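PDB 4Q48: DNA helicase RecQ from Deinococcus radiodurans, which probably couples ATP hydrolysis to 3'-5' translocation along DNA and the unwinding of duplexes, this chain being its catalytic core. Local coordinates for residues 41-46 with 176-181; 70-75 with 144-149; 241-246 with 309-314. One frame throughout, in Å; residues are numbered along the deposited sequence.

Contact 1. Residues 41-46 with 176-181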
loop_
_atom_site.group_PDB
_atom_site.type_symbol
_atom_site.label_atom_id
_atom_site.label_comp_id
_atom_site.label_asym_id
_atom_site.label_seq_id
_atom_site.Cartn_x
_atom_site.Cartn_y
_atom_site.Cartn_z
ATOM N N ASN A 41 8.433 19.761 6.903
ATOM C CA ASN A 41 7.361 19.012 6.255
ATOM C C ASN A 41 7.817 17.581 6.113
ATOM O O ASN A 41 9.011 17.303 6.218
ATOM C CB ASN A 41 7.014 19.579 4.880
ATOM C CG ASN A 41 6.351 20.937 4.954
ATOM O OD1 ASN A 41 5.919 21.377 6.026
ATOM N ND2 ASN A 41 6.246 21.604 3.804
ATOM N N ALA A 42 6.883 16.670 5.872
ATOM C CA ALA A 42 7.238 15.254 5.814
ATOM C C ALA A 42 6.221 14.415 5.045
ATOM O O ALA A 42 5.029 14.730 5.000
ATOM C CB ALA A 42 7.417 14.707 7.212
ATOM N N LEU A 43 6.724 13.362 4.412
ATOM C CA LEU A 43 5.895 12.328 3.813
ATOM C C LEU A 43 6.189 11.030 4.525
ATOM O O LEU A 43 7.317 10.541 4.494
ATOM C CB LEU A 43 6.156 12.185 2.329
ATOM C CG LEU A 43 5.282 11.127 1.672
ATOM C CD1 LEU A 43 3.833 11.343 2.059
ATOM C CD2 LEU A 43 5.431 11.148 0.162
ATOM N N VAL A 44 5.181 10.507 5.210
ATOM C CA VAL A 44 5.354 9.323 6.036
ATOM C C VAL A 44 4.516 8.141 5.528
ATOM O O VAL A 44 3.299 8.242 5.362
ATOM C CB VAL A 44 5.018 9.627 7.510
ATOM C CG1 VAL A 44 5.048 8.356 8.343
ATOM C CG2 VAL A 44 6.000 10.642 8.064
ATOM N N LEU A 45 5.185 7.029 5.243
ATOM C CA LEU A 45 4.511 5.859 4.711
ATOM C C LEU A 45 4.754 4.717 5.684
ATOM O O LEU A 45 5.899 4.318 5.936
ATOM C CB LEU A 45 5.023 5.554 3.306
ATOM C CG LEU A 45 5.070 6.828 2.434
ATOM C CD1 LEU A 45 6.511 7.229 2.182
ATOM C CD2 LEU A 45 4.326 6.724 1.120
ATOM N N MET A 46 3.677 4.292 6.343
ATOM C CA MET A 46 3.778 3.251 7.364
ATOM C C MET A 46 2.605 2.291 7.341
ATOM O O MET A 46 1.509 2.652 6.932
ATOM C CB MET A 46 3.880 3.885 8.754
ATOM C CG MET A 46 5.247 4.463 9.056
ATOM S SD MET A 46 5.590 4.713 10.814
ATOM C CE MET A 46 4.590 3.441 11.566
ATOM N N ARG A 176 3.467 20.654 7.419
ATOM C CA ARG A 176 2.524 19.683 6.864
ATOM C C ARG A 176 3.129 18.284 6.932
ATOM O O ARG A 176 4.158 18.035 6.304
ATOM C CB ARG A 176 2.205 19.971 5.397
ATOM C CG ARG A 176 1.029 20.857 5.134
ATOM C CD ARG A 176 0.887 21.159 3.637
ATOM N NE ARG A 176 2.155 21.433 2.954
ATOM C CZ ARG A 176 2.822 22.577 3.017
ATOM N NH1 ARG A 176 2.355 23.579 3.751
ATOM N NH2 ARG A 176 3.963 22.712 2.356
ATOM N N VAL A 177 2.515 17.354 7.654
ATOM C CA VAL A 177 2.982 15.975 7.528
ATOM C C VAL A 177 1.846 15.098 7.007
ATOM O O VAL A 177 0.723 15.118 7.526
ATOM C CB VAL A 177 3.548 15.417 8.864
ATOM C CG1 VAL A 177 2.484 15.384 9.960
ATOM C CG2 VAL A 177 4.126 14.044 8.641
ATOM N N ALA A 178 2.127 14.397 5.917
ATOM C CA ALA A 178 1.150 13.517 5.273
ATOM C C ALA A 178 1.561 12.077 5.502
ATOM O O ALA A 178 2.709 11.693 5.263
ATOM C CB ALA A 178 1.019 13.822 3.773
ATOM N N LEU A 179 0.641 11.283 6.018
ATOM C CA LEU A 179 0.963 9.903 6.325
ATOM C C LEU A 179 0.041 8.945 5.589
ATOM O O LEU A 179 -1.157 9.222 5.437
ATOM C CB LEU A 179 0.878 9.665 7.834
ATOM C CG LEU A 179 1.433 10.771 8.738
ATOM C CD1 LEU A 179 0.293 11.682 9.197
ATOM C CD2 LEU A 179 2.176 10.189 9.920
ATOM N N THR A 180 0.594 7.872 5.038
ATOM C CA THR A 180 -0.260 6.893 4.372
ATOM C C THR A 180 0.215 5.457 4.622
ATOM O O THR A 180 1.371 5.214 4.990
ATOM C CB THR A 180 -0.364 7.154 2.839
ATOM O OG1 THR A 180 -1.298 6.235 2.249
ATOM C CG2 THR A 180 0.991 7.034 2.159
ATOM N N ALA A 181 -0.691 4.508 4.404
ATOM C CA ALA A 181 -0.392 3.088 4.552
ATOM C C ALA A 181 -0.434 2.423 3.187
ATOM O O ALA A 181 -0.131 1.239 3.055
ATOM C CB ALA A 181 -1.361 2.416 5.512
#

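Contact 2. Residues 70-75 with 144-149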
loop_
_atom_site.group_PDB
_atom_site.type_symbol
_atom_site.label_atom_id
_atom_site.label_comp_id
_atom_site.label_asym_id
_atom_site.label_seq_id
_atom_site.Cartn_x
_atom_site.Cartn_y
_atom_site.Cartn_z
ATOM N N VAL A 70 -6.248 16.027 9.600
ATOM C CA VAL A 70 -7.266 15.823 8.600
ATOM C C VAL A 70 -7.499 14.338 8.336
ATOM O O VAL A 70 -6.554 13.601 8.053
ATOM C CB VAL A 70 -6.879 16.507 7.312
ATOM C CG1 VAL A 70 -8.107 16.704 6.447
ATOM C CG2 VAL A 70 -6.224 17.827 7.624
ATOM N N SER A 71 -8.751 13.902 8.442
ATOM C CA SER A 71 -9.116 12.506 8.192
ATOM C C SER A 71 -10.595 12.358 7.799
ATOM O O SER A 71 -11.483 13.033 8.356
ATOM C CB SER A 71 -8.812 11.623 9.414
ATOM O OG SER A 71 -9.490 10.375 9.334
ATOM N N PRO A 72 -10.863 11.463 6.841
ATOM C CA PRO A 72 -12.223 11.125 6.424
ATOM C C PRO A 72 -12.955 10.195 7.393
ATOM O O PRO A 72 -14.190 10.189 7.407
ATOM C CB PRO A 72 -12.013 10.449 5.073
ATOM C CG PRO A 72 -10.541 10.105 4.995
ATOM C CD PRO A 72 -9.856 10.600 6.207
ATOM N N LEU A 73 -12.213 9.435 8.195
ATOM C CA LEU A 73 -12.807 8.417 9.067
ATOM C C LEU A 73 -13.507 9.022 10.281
ATOM O O LEU A 73 -13.055 8.858 11.418
ATOM C CB LEU A 73 -11.726 7.430 9.535
ATOM C CG LEU A 73 -10.716 6.959 8.478
ATOM C CD1 LEU A 73 -9.647 6.066 9.079
ATOM C CD2 LEU A 73 -11.440 6.227 7.353
ATOM N N ILE A 74 -14.629 9.693 10.040
ATOM C CA ILE A 74 -15.295 10.427 11.104
ATOM C C ILE A 74 -16.076 9.441 11.966
ATOM O O ILE A 74 -16.261 9.659 13.166
ATOM C CB ILE A 74 -16.224 11.559 10.539
ATOM C CG1 ILE A 74 -17.549 11.019 9.992
ATOM C CG2 ILE A 74 -15.510 12.347 9.451
ATOM C CD1 ILE A 74 -18.384 12.084 9.273
ATOM N N ALA A 75 -16.494 8.336 11.349
ATOM C CA ALA A 75 -17.136 7.237 12.064
ATOM C C ALA A 75 -16.134 6.577 13.019
ATOM O O ALA A 75 -16.462 6.257 14.164
ATOM C CB ALA A 75 -17.710 6.219 11.074
ATOM N N ILE A 144 -2.063 15.464 7.503
ATOM C CA ILE A 144 -3.001 14.860 6.557
ATOM C C ILE A 144 -2.854 13.328 6.598
ATOM O O ILE A 144 -1.895 12.763 6.063
ATOM C CB ILE A 144 -2.795 15.405 5.133
ATOM C CG1 ILE A 144 -3.146 16.893 5.077
ATOM C CG2 ILE A 144 -3.701 14.720 4.157
ATOM C CD1 ILE A 144 -1.941 17.828 5.077
ATOM N N ASP A 145 -3.784 12.671 7.297
ATOM C CA ASP A 145 -3.782 11.215 7.391
ATOM C C ASP A 145 -4.541 10.626 6.215
ATOM O O ASP A 145 -5.482 11.247 5.700
ATOM C CB ASP A 145 -4.398 10.717 8.701
ATOM C CG ASP A 145 -3.812 9.374 9.140
ATOM O OD1 ASP A 145 -3.360 8.603 8.252
ATOM O OD2 ASP A 145 -3.797 9.091 10.364
ATOM N N GLU A 146 -4.126 9.425 5.815
ATOM C CA GLU A 146 -4.608 8.797 4.590
ATOM C C GLU A 146 -4.483 9.708 3.379
ATOM O O GLU A 146 -5.452 9.892 2.631
ATOM C CB GLU A 146 -6.049 8.335 4.763
ATOM C CG GLU A 146 -6.115 6.956 5.402
ATOM C CD GLU A 146 -7.217 6.851 6.408
ATOM O OE1 GLU A 146 -7.801 7.906 6.729
ATOM O OE2 GLU A 146 -7.510 5.728 6.869
ATOM N N ALA A 147 -3.279 10.255 3.189
ATOM C CA ALA A 147 -3.007 11.244 2.147
ATOM C C ALA A 147 -3.309 10.738 0.732
ATOM O O ALA A 147 -3.495 11.524 -0.213
ATOM C CB ALA A 147 -1.571 11.694 2.236
ATOM N N HIS A 148 -3.322 9.418 0.582
ATOM C CA HIS A 148 -3.503 8.791 -0.715
ATOM C C HIS A 148 -4.796 9.222 -1.399
ATOM O O HIS A 148 -4.865 9.232 -2.628
ATOM C CB HIS A 148 -3.489 7.269 -0.566
ATOM C CG HIS A 148 -4.476 6.747 0.435
ATOM N ND1 HIS A 148 -4.103 6.269 1.674
ATOM C CD2 HIS A 148 -5.823 6.620 0.375
ATOM C CE1 HIS A 148 -5.178 5.871 2.333
ATOM N NE2 HIS A 148 -6.235 6.070 1.565
ATOM N N CYS A 149 -5.783 9.652 -0.616
ATOM C CA CYS A 149 -7.099 9.959 -1.166
ATOM C C CYS A 149 -7.112 11.082 -2.192
ATOM O O CYS A 149 -8.086 11.234 -2.921
ATOM C CB CYS A 149 -8.081 10.305 -0.052
ATOM S SG CYS A 149 -8.695 8.909 0.871
#

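Contact 3. Residues 241-246 with 309-314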
loop_
_atom_site.group_PDB
_atom_site.type_symbol
_atom_site.label_atom_id
_atom_site.label_comp_id
_atom_site.label_asym_id
_atom_site.label_seq_id
_atom_site.Cartn_x
_atom_site.Cartn_y
_atom_site.Cartn_z
ATOM N N VAL A 241 -9.317 -18.060 6.276
ATOM C CA VAL A 241 -9.355 -18.415 4.858
ATOM C C VAL A 241 -10.192 -17.418 4.092
ATOM O O VAL A 241 -11.393 -17.351 4.312
ATOM C CB VAL A 241 -9.963 -19.807 4.632
ATOM C CG1 VAL A 241 -10.057 -20.111 3.138
ATOM C CG2 VAL A 241 -9.187 -20.862 5.400
ATOM N N TYR A 242 -9.592 -16.645 3.194
ATOM C CA TYR A 242 -10.357 -15.666 2.410
ATOM C C TYR A 242 -10.909 -16.210 1.085
ATOM O O TYR A 242 -10.168 -16.787 0.287
ATOM C CB TYR A 242 -9.485 -14.480 2.105
ATOM C CG TYR A 242 -9.194 -13.620 3.286
ATOM C CD1 TYR A 242 -10.151 -12.734 3.786
ATOM C CD2 TYR A 242 -7.944 -13.637 3.878
ATOM C CE1 TYR A 242 -9.870 -11.907 4.869
ATOM C CE2 TYR A 242 -7.653 -12.807 4.950
ATOM C CZ TYR A 242 -8.617 -11.958 5.444
ATOM O OH TYR A 242 -8.310 -11.158 6.518
ATOM N N CYS A 243 -12.198 -16.020 0.837
ATOM C CA CYS A 243 -12.775 -16.391 -0.465
ATOM C C CYS A 243 -13.439 -15.183 -1.105
ATOM O O CYS A 243 -13.751 -14.203 -0.409
ATOM C CB CYS A 243 -13.773 -17.537 -0.331
ATOM S SG CYS A 243 -13.072 -19.034 0.385
ATOM N N LEU A 244 -13.650 -15.251 -2.424
ATOM C CA LEU A 244 -14.088 -14.075 -3.196
ATOM C C LEU A 244 -15.562 -13.741 -3.026
ATOM O O LEU A 244 -15.936 -12.573 -2.899
ATOM C CB LEU A 244 -13.767 -14.241 -4.682
ATOM C CG LEU A 244 -13.654 -12.857 -5.343
ATOM C CD1 LEU A 244 -12.687 -11.966 -4.547
ATOM C CD2 LEU A 244 -13.227 -12.942 -6.817
ATOM N N SER A 245 -16.391 -14.772 -3.030
ATOM C CA SER A 245 -17.837 -14.600 -2.935
ATOM C C SER A 245 -18.390 -15.036 -1.583
ATOM O O SER A 245 -17.780 -15.821 -0.858
ATOM C CB SER A 245 -18.549 -15.403 -4.033
ATOM O OG SER A 245 -18.313 -16.797 -3.881
ATOM N N ARG A 246 -19.560 -14.510 -1.259
ATOM C CA ARG A 246 -20.283 -14.912 -0.065
ATOM C C ARG A 246 -20.693 -16.408 -0.117
ATOM O O ARG A 246 -20.837 -17.064 0.919
ATOM C CB ARG A 246 -21.491 -13.991 0.107
ATOM C CG ARG A 246 -22.641 -14.573 0.879
ATOM C CD ARG A 246 -23.680 -13.509 1.206
ATOM N NE ARG A 246 -24.820 -14.080 1.922
ATOM C CZ ARG A 246 -25.887 -13.384 2.301
ATOM N NH1 ARG A 246 -25.958 -12.086 2.034
ATOM N NH2 ARG A 246 -26.882 -13.989 2.942
ATOM N N ALA A 309 -4.968 -17.995 4.374
ATOM C CA ALA A 309 -5.117 -18.677 3.105
ATOM C C ALA A 309 -5.928 -17.861 2.118
ATOM O O ALA A 309 -7.024 -17.404 2.439
ATOM C CB ALA A 309 -5.775 -20.034 3.318
ATOM N N HIS A 310 -5.420 -17.729 0.892
ATOM C CA HIS A 310 -6.203 -17.104 -0.164
ATOM C C HIS A 310 -6.587 -18.148 -1.206
ATOM O O HIS A 310 -5.720 -18.752 -1.839
ATOM C CB HIS A 310 -5.430 -15.948 -0.796
ATOM C CG HIS A 310 -5.515 -14.670 -0.015
ATOM N ND1 HIS A 310 -4.564 -14.293 0.912
ATOM C CD2 HIS A 310 -6.449 -13.687 -0.019
ATOM C CE1 HIS A 310 -4.908 -13.129 1.436
ATOM N NE2 HIS A 310 -6.043 -12.738 0.884
ATOM N N LEU A 311 -7.890 -18.361 -1.383
ATOM C CA LEU A 311 -8.354 -19.396 -2.294
ATOM C C LEU A 311 -8.813 -18.742 -3.589
ATOM O O LEU A 311 -9.235 -19.412 -4.543
ATOM C CB LEU A 311 -9.486 -20.186 -1.645
ATOM C CG LEU A 311 -8.991 -21.293 -0.718
ATOM C CD1 LEU A 311 -10.151 -21.945 0.025
ATOM C CD2 LEU A 311 -8.187 -22.323 -1.464
ATOM N N ASP A 312 -8.708 -17.417 -3.611
ATOM C CA ASP A 312 -8.952 -16.620 -4.801
ATOM C C ASP A 312 -8.008 -15.429 -4.764
ATOM O O ASP A 312 -7.425 -15.115 -3.718
ATOM C CB ASP A 312 -10.407 -16.113 -4.898
ATOM C CG ASP A 312 -11.430 -17.223 -4.931
ATOM O OD1 ASP A 312 -11.386 -18.066 -5.855
ATOM O OD2 ASP A 312 -12.310 -17.223 -4.039
ATOM N N LEU A 313 -7.847 -14.775 -5.908
ATOM C CA LEU A 313 -7.041 -13.574 -5.969
ATOM C C LEU A 313 -7.681 -12.467 -5.161
ATOM O O LEU A 313 -8.890 -12.233 -5.265
ATOM C CB LEU A 313 -6.850 -13.131 -7.403
ATOM C CG LEU A 313 -5.766 -13.862 -8.169
ATOM C CD1 LEU A 313 -5.706 -13.283 -9.582
ATOM C CD2 LEU A 313 -4.440 -13.724 -7.444
ATOM N N PRO A 314 -6.871 -11.764 -4.365
ATOM C CA PRO A 314 -7.363 -10.571 -3.682
ATOM C C PRO A 314 -7.652 -9.486 -4.712
ATOM O O PRO A 314 -7.313 -9.685 -5.873
ATOM C CB PRO A 314 -6.201 -10.176 -2.783
ATOM C CG PRO A 314 -5.186 -11.249 -2.921
ATOM C CD PRO A 314 -5.425 -11.940 -4.183
#

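Contact 1. Residues 41-46 with 176-181
Thr180 OG1 is held by two hydrogen bonds, with His148 ND1 and the backbone N of Thr182. OG1 is anti to the backbone N (chi1 -175°), so Thr180 CG2 takes the crowded position between N and the carbonyl carbon, 3.5 Å from Leu45 CD2. At the other end Asn41 and Arg176 lie side by side. Asn41 OD1 takes the backbone N of Arg176 at 2.9 Å, the donor well above the amide plane. Amide and guanidinium planes stand 64° apart, and the close ends, Asn41 ND2 and Arg176 NH2, are both donors and form no bond; Arg176 NE is satisfied by Leu195 O. Between them five backbone hydrogen bonds run in parallel register, the straightest from Val44 N to Ala178 O (2.7 Å, 173° at the hydrogen). On the face carrying Ala42, Val44, Val177 and Leu179, Val44 CG2 lies 3.9 Å from Val177 CG2 and Val44 CG1 3.8 Å from Leu179 CD2; helices 29-37 and 50-62 cover this face. The strand axes, 4.7 Å apart at closest, belong to adjacent inner strands, flanked by 139-145 and 202-204, as in the RecA-like (P-loop NTPase) fold, with Met46 next to Gln29 and Lys52 of the ADP site.

Contact 2. Residues 70-75 with 144-149
Residues 145-148 are the DEAH box (motif II, the Walker B segment) of this RecQ helicase; the segment 144-149 that holds them meets residues 70-75 where a parallel strand pair of the RecA-like sheet ends. Val70 and Ile144 lie side by side and point the same way, CG2 of Val70 4.1 Å from CG1 of Ile144. The backbone bond that closes the pair, Asp145 N to Val70 O, is 3.0 Å long and runs nearly along the C=O axis. Beyond it the two chains part, and side chains carry the contact. Glu146, whose backbone is left-handed (phi 52°), sends its chain, bent at chi2, toward residues 71-73. The side chain of Glu146 crosses that of Leu73 at about a right angle, so that both carboxylate oxygens face the isobutyl group, and that of Pro72 obliquely, with Glu146 OE1 3.4 Å from Pro72 CD. These are contacts of a carboxylate, probably ionised, with carbon, and no hydrogen bond is involved. Leu73 is itself positioned by an ST turn, its backbone N bonded to Ser71 OG at 3.1 Å. Asp145 turns the other way: CG is anti to its backbone N (chi1 -151°), and OD1 forms a salt bridge with Lys52, a residue of the ADP site, which probably stabilises the ionised carboxylate. Tyr161 OH is bonded to Asp145 O, and its side chain also touches Pro72. Asp145 OD1 also accepts the backbone N of Glu146 on its anti lone pair, at 2.7 Å.

Contact 3. Residues 241-246 with 309-314
The rings of Tyr242 and His310 are nearly parallel, 18° between planes, but slid sidelong, with centroids 5.1 Å apart, so they barely overlap. Over one face of the imidazole lies the near corner of the phenol: Tyr242 CD2 is 3.7 Å from His310 NE2. Tyr320 meets the histidine ring at a steeper inclination. Both side chains leave the sheet on the same side with CG anti to the carbonyl carbon; their polar ends are hydrogen-bonded outside the pair, His310 NE2 with Glu323 OE1 and Tyr242 OH with Arg326 NH1. The backbone behind them is a parallel pair, strands 238-242 and 305-310 of the second RecA-like domain, the helicase C-terminal domain; Tyr242 N gives a 2.8 Å bond to Ala309 O, and Leu311 N a straight one (173°) to Tyr242 O. On the face carrying Val241 and Ala309, Val241 CG1 meets Leu311 CD1 at 3.6 Å, just past the strand end, Leu226 of helix 222-233 touching both. Farther on a side chain replaces the backbone acceptor: Asp312 OD2 takes Leu244 N at 2.9 Å through its anti lone pair, while Ser245 starts helix 246-258 as its N-cap.

How the contacts relate
Contacts 1 and 2 belong to one seven-stranded parallel sheet and adjoin each other, their centres 12 Å apart; strands 139-145 and 176-180 are neighbours in it. Both segments of contact 2 fall between those of contact 1 in sequence; Met46 and Asp145 both lie close to Lys52 of the ADP site. Contact 3 follows later, in the six-stranded parallel sheet of the helicase C-terminal domain. Its centre is about 31 Å from that of contact 1 and 28 Å from that of contact 2, and it touches neither. The three thus sample both RecA-like domains of the motor, which in helicases of this superfamily are generally thought to move relative to each other through the ATP cycle.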